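PDB 5TED: Lmo0488 protein from Listeria monocytogenes serovar 1/2a, which binds shikimate through its effector-binding domain, the part crystallised here, and, as a LysR-type regulator, probably activates transcription of protocatechuate biosynthesis genes. Local coordinates for residues G3-G8 against K194-F199; P48-K51 against L57-C60. All coordinates share one frame; numbering follows the deposited sequence.

How the contacts relate
Both contacts are buried and apolar, with no hydrogen bond between the segments of either, and their centres lie 12 Å apart. Each sets a helix against a strand of one sheet: contact 1 joins the C-terminal helix to strand 4-10, contact 2 joins helix 43-51 to strand 57-60. These strands are parallel neighbours, and Gly8 N to Leu57 O (3.1 Å) and Gly8 O to Ile59 N (2.9 Å) are probable hydrogen bonds between them. Contact 1 sets an aromatic residue against isoleucine and leucine, whereas contact 2 sets one leucine against an alanine methyl and the main chain of Leu57. Contact 2 is also nearer the shikimate.

Contact 1 (G3-G8 against K194-F199); sequences GNIDLG and KAFKDF
Ile5 places CG1 beside its backbone N and opposite its carbonyl carbon (chi1 -63°), and an extended second torsion carries CD1 out to the helix, where it meets Phe196 CB at 3.7 Å. Phe196 in turn has CG trans to its own N (chi1 -177°), which swings the ring from the helix toward the strand. Ile5 CD1 touches the root of the phenylalanine side chain and comes to the ring obliquely. Leu7, two residues further along the strand, brings a different part into play: its CD2 lies 4.1 Å from Phe196 CE2, with the two side chains crossing at about a right angle. Ile5 and Leu7 point to the same side, as alternate residues of a regular strand do, and Phe196 spans both. The nearest CA atoms, those of Ile5 and Phe196, are still 8.5 Å apart, a separation bridged by the side chains.

This is helix-on-sheet packing in the LysR effector-binding domain, whose two-lobed architecture is that of the periplasmic binding proteins: the first strand and the C-terminal helix, although nearly 190 residues apart in sequence, belong to the same lobe. Leu7 is about 14 Å by its side chain from the bound shikimate, so the contact does not line the pocket. Phe25 of helix 17-26 and Phe36 of strand 35-41 each meet the Phe196 ring edge-to-face, extending the apolar cluster. Within the helix, Lys194 NZ and Asp198 OD1, one turn apart, form a salt bridge of 2.8 Å. On another flank of the same helix, Lys197 reaches Glu70 in a salt bridge and Ser183 in a hydrogen bond.

Contact 2 (P48-K51 against L57-C60); sequences PDLK and LAIC
The contact lies in a beta-alpha-beta unit: strand 35-41, helix 43-51 and strand 57-60 follow one another in the chain, and the first and last of these strands pair in parallel with strand 4-10 between them. The last turn of the helix is packed back on the strand after a connection of only five residues, 52-56. Leu50 makes the contact from the helix side. Its CG is 3.9 Å from Ala58 CB, and CD1 meets the same methyl at 4.2 Å, so the branch point and one arm bear on the small alanine side chain. The other arm, CD2, reaches along the strand to the backbone of Leu57, 4.1 Å from its C atom. The first torsion of Leu50 is chi1 -108°, well off the usual staggered positions, a setting that puts CG over the Ala58 methyl.

Alternation of side chains explains why Leu57 offers main chain here: Ala58 CB faces the helix, while the Leu57 side chain departs on the other side of the sheet. The small Ala58 fits the close approach of helix and strand, whose nearest CA atoms, those of Leu50 and Leu57, are 6.9 Å apart. Ala58 is about 10 Å by its side chain from the bound shikimate.

Around this point Leu50 also touches Ala182 of strand 177-184, and Ala58 packs on Ile46 one turn earlier in the helix. Strand 57-60 thus runs between strand 4-10, its parallel partner, and strand 177-184, its antiparallel one, with helix 43-51 covering one face and Leu57 reaching Leu7 and Ile189 on the other.

Contact 1 (G3-G8 against K194-F199)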
loop_
_atom_site.group_PDB
_atom_site.type_symbol
_atom_site.label_atom_id
_atom_site.label_comp_id
_atom_site.label_asym_id
_atom_site.label_seq_id
_atom_site.Cartn_x
_atom_site.Cartn_y
_atom_site.Cartn_z
ATOM N N GLY A 3 13.452 -13.174 21.026
ATOM C CA GLY A 3 12.190 -12.473 21.117
ATOM C C GLY A 3 11.768 -11.903 19.780
ATOM O O GLY A 3 12.470 -11.982 18.765
ATOM N N ASN A 4 10.585 -11.305 19.814
ATOM C CA ASN A 4 9.920 -10.772 18.642
ATOM C C ASN A 4 9.828 -9.259 18.736
ATOM O O ASN A 4 9.766 -8.694 19.828
ATOM C CB ASN A 4 8.513 -11.343 18.507
ATOM C CG ASN A 4 7.798 -10.813 17.284
ATOM O OD1 ASN A 4 8.133 -11.173 16.162
ATOM N ND2 ASN A 4 6.800 -9.956 17.494
ATOM N N ILE A 5 9.832 -8.612 17.574
ATOM C CA ILE A 5 9.647 -7.172 17.468
ATOM C C ILE A 5 8.460 -6.926 16.553
ATOM O O ILE A 5 8.462 -7.352 15.389
ATOM C CB ILE A 5 10.891 -6.448 16.931
ATOM C CG1 ILE A 5 12.061 -6.620 17.896
ATOM C CG2 ILE A 5 10.555 -4.957 16.679
ATOM C CD1 ILE A 5 13.389 -6.194 17.327
ATOM N N ASP A 6 7.446 -6.252 17.074
ATOM C CA ASP A 6 6.327 -5.823 16.246
ATOM C C ASP A 6 6.604 -4.399 15.800
ATOM O O ASP A 6 6.580 -3.467 16.611
ATOM C CB ASP A 6 5.009 -5.921 17.000
ATOM C CG ASP A 6 4.601 -7.350 17.252
ATOM O OD1 ASP A 6 4.760 -8.195 16.334
ATOM O OD2 ASP A 6 4.133 -7.619 18.363
ATOM N N LEU A 7 6.841 -4.228 14.505
ATOM C CA LEU A 7 7.239 -2.938 13.959
ATOM C C LEU A 7 6.149 -2.437 13.023
ATOM O O LEU A 7 5.848 -3.084 12.012
ATOM C CB LEU A 7 8.569 -3.084 13.228
ATOM C CG LEU A 7 9.096 -1.819 12.577
ATOM C CD1 LEU A 7 9.498 -0.814 13.688
ATOM C CD2 LEU A 7 10.275 -2.241 11.712
ATOM N N GLY A 8 5.585 -1.277 13.333
ATOM C CA GLY A 8 4.591 -0.631 12.481
ATOM C C GLY A 8 5.208 0.564 11.776
ATOM O O GLY A 8 6.001 1.288 12.369
ATOM N N LYS A 194 15.018 -2.894 22.032
ATOM C CA LYS A 194 16.034 -1.897 22.335
ATOM C C LYS A 194 17.227 -2.024 21.397
ATOM O O LYS A 194 17.725 -1.024 20.873
ATOM C CB LYS A 194 16.454 -2.032 23.800
ATOM C CG LYS A 194 17.691 -1.241 24.185
ATOM C CD LYS A 194 17.447 0.259 24.149
ATOM C CE LYS A 194 18.656 1.030 24.672
ATOM N NZ LYS A 194 18.554 2.487 24.364
ATOM N N ALA A 195 17.683 -3.248 21.147
ATOM C CA ALA A 195 18.799 -3.423 20.233
ATOM C C ALA A 195 18.447 -2.880 18.859
ATOM O O ALA A 195 19.256 -2.187 18.235
ATOM C CB ALA A 195 19.203 -4.897 20.150
ATOM N N PHE A 196 17.222 -3.144 18.391
ATOM C CA PHE A 196 16.836 -2.642 17.081
ATOM C C PHE A 196 16.676 -1.125 17.069
ATOM O O PHE A 196 17.069 -0.468 16.097
ATOM C CB PHE A 196 15.549 -3.299 16.608
ATOM C CG PHE A 196 15.158 -2.871 15.226
ATOM C CD1 PHE A 196 15.827 -3.386 14.124
ATOM C CD2 PHE A 196 14.142 -1.941 15.030
ATOM C CE1 PHE A 196 15.492 -2.998 12.839
ATOM C CE2 PHE A 196 13.788 -1.545 13.745
ATOM C CZ PHE A 196 14.474 -2.066 12.648
ATOM N N LYS A 197 16.062 -0.557 18.110
ATOM C CA LYS A 197 15.926 0.894 18.182
ATOM C C LYS A 197 17.287 1.573 18.098
ATOM O O LYS A 197 17.491 2.475 17.276
ATOM C CB LYS A 197 15.205 1.298 19.467
ATOM C CG LYS A 197 15.012 2.810 19.640
ATOM C CD LYS A 197 14.446 3.129 21.035
ATOM C CE LYS A 197 14.216 4.622 21.219
ATOM N NZ LYS A 197 13.602 4.880 22.555
ATOM N N ASP A 198 18.230 1.158 18.951
ATOM C CA ASP A 198 19.557 1.771 18.936
ATOM C C ASP A 198 20.243 1.583 17.587
ATOM O O ASP A 198 20.856 2.520 17.051
ATOM C CB ASP A 198 20.426 1.180 20.048
ATOM C CG ASP A 198 19.944 1.554 21.442
ATOM O OD1 ASP A 198 19.101 2.470 21.571
ATOM O OD2 ASP A 198 20.437 0.943 22.415
ATOM N N PHE A 199 20.164 0.377 17.030
ATOM C CA PHE A 199 20.754 0.134 15.721
ATOM C C PHE A 199 20.176 1.068 14.669
ATOM O O PHE A 199 20.918 1.681 13.882
ATOM C CB PHE A 199 20.545 -1.319 15.300
ATOM C CG PHE A 199 20.720 -1.526 13.833
ATOM C CD1 PHE A 199 21.969 -1.751 13.303
ATOM C CD2 PHE A 199 19.626 -1.498 12.989
ATOM C CE1 PHE A 199 22.134 -1.918 11.939
ATOM C CE2 PHE A 199 19.778 -1.674 11.633
ATOM C CZ PHE A 199 21.033 -1.887 11.107
#

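Contact 2 (P48-K51 against L57-C60)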
loop_
_atom_site.group_PDB
_atom_site.type_symbol
_atom_site.label_atom_id
_atom_site.label_comp_id
_atom_site.label_asym_id
_atom_site.label_seq_id
_atom_site.Cartn_x
_atom_site.Cartn_y
_atom_site.Cartn_z
ATOM N N PRO A 48 -2.195 5.192 17.905
ATOM C CA PRO A 48 -2.930 4.372 18.885
ATOM C C PRO A 48 -2.362 2.974 19.044
ATOM O O PRO A 48 -2.418 2.415 20.148
ATOM C CB PRO A 48 -4.358 4.335 18.315
ATOM C CG PRO A 48 -4.456 5.507 17.409
ATOM C CD PRO A 48 -3.080 5.754 16.867
ATOM N N ASP A 49 -1.852 2.369 17.963
ATOM C CA ASP A 49 -1.317 1.014 18.068
ATOM C C ASP A 49 0.030 0.977 18.769
ATOM O O ASP A 49 0.446 -0.094 19.238
ATOM C CB ASP A 49 -1.214 0.362 16.693
ATOM C CG ASP A 49 -2.560 -0.091 16.171
ATOM O OD1 ASP A 49 -3.490 -0.187 16.988
ATOM O OD2 ASP A 49 -2.686 -0.396 14.967
ATOM N N LEU A 50 0.720 2.114 18.864
ATOM C CA LEU A 50 1.856 2.202 19.772
ATOM C C LEU A 50 1.373 2.272 21.210
ATOM O O LEU A 50 1.900 1.576 22.087
ATOM C CB LEU A 50 2.713 3.425 19.454
ATOM C CG LEU A 50 4.088 3.362 18.813
ATOM C CD1 LEU A 50 4.732 4.724 19.041
ATOM C CD2 LEU A 50 4.963 2.254 19.383
ATOM N N LYS A 51 0.357 3.106 21.470
ATOM C CA LYS A 51 -0.128 3.281 22.834
ATOM C C LYS A 51 -0.743 1.997 23.373
ATOM O O LYS A 51 -0.584 1.681 24.556
ATOM C CB LYS A 51 -1.163 4.408 22.907
ATOM C CG LYS A 51 -0.587 5.788 22.790
ATOM C CD LYS A 51 -1.696 6.822 22.608
ATOM C CE LYS A 51 -1.121 8.224 22.465
ATOM N NZ LYS A 51 -2.205 9.217 22.217
ATOM N N LEU A 57 7.583 -0.733 18.318
ATOM C CA LEU A 57 8.230 0.449 17.761
ATOM C C LEU A 57 7.472 0.849 16.508
ATOM O O LEU A 57 6.870 0.002 15.844
ATOM C CB LEU A 57 9.695 0.191 17.376
ATOM C CG LEU A 57 10.668 -0.327 18.443
ATOM C CD1 LEU A 57 11.987 -0.787 17.830
ATOM C CD2 LEU A 57 10.906 0.740 19.498
ATOM N N ALA A 58 7.549 2.130 16.152
ATOM C CA ALA A 58 6.917 2.582 14.925
ATOM C C ALA A 58 7.853 3.523 14.183
ATOM O O ALA A 58 8.736 4.147 14.773
ATOM C CB ALA A 58 5.580 3.276 15.195
ATOM N N ILE A 59 7.666 3.589 12.872
ATOM C CA ILE A 59 8.340 4.547 12.013
ATOM C C ILE A 59 7.254 5.373 11.338
ATOM O O ILE A 59 6.460 4.829 10.552
ATOM C CB ILE A 59 9.225 3.850 10.966
ATOM C CG1 ILE A 59 10.298 2.985 11.665
ATOM C CG2 ILE A 59 9.832 4.904 10.020
ATOM C CD1 ILE A 59 11.138 2.110 10.704
ATOM N N CYS A 60 7.211 6.673 11.634
ATOM C CA CYS A 60 6.073 7.470 11.176
ATOM C C CYS A 60 6.408 8.962 11.241
ATOM O O CYS A 60 7.545 9.359 11.524
ATOM C CB CYS A 60 4.818 7.139 11.999
ATOM S SG CYS A 60 4.953 7.623 13.728
#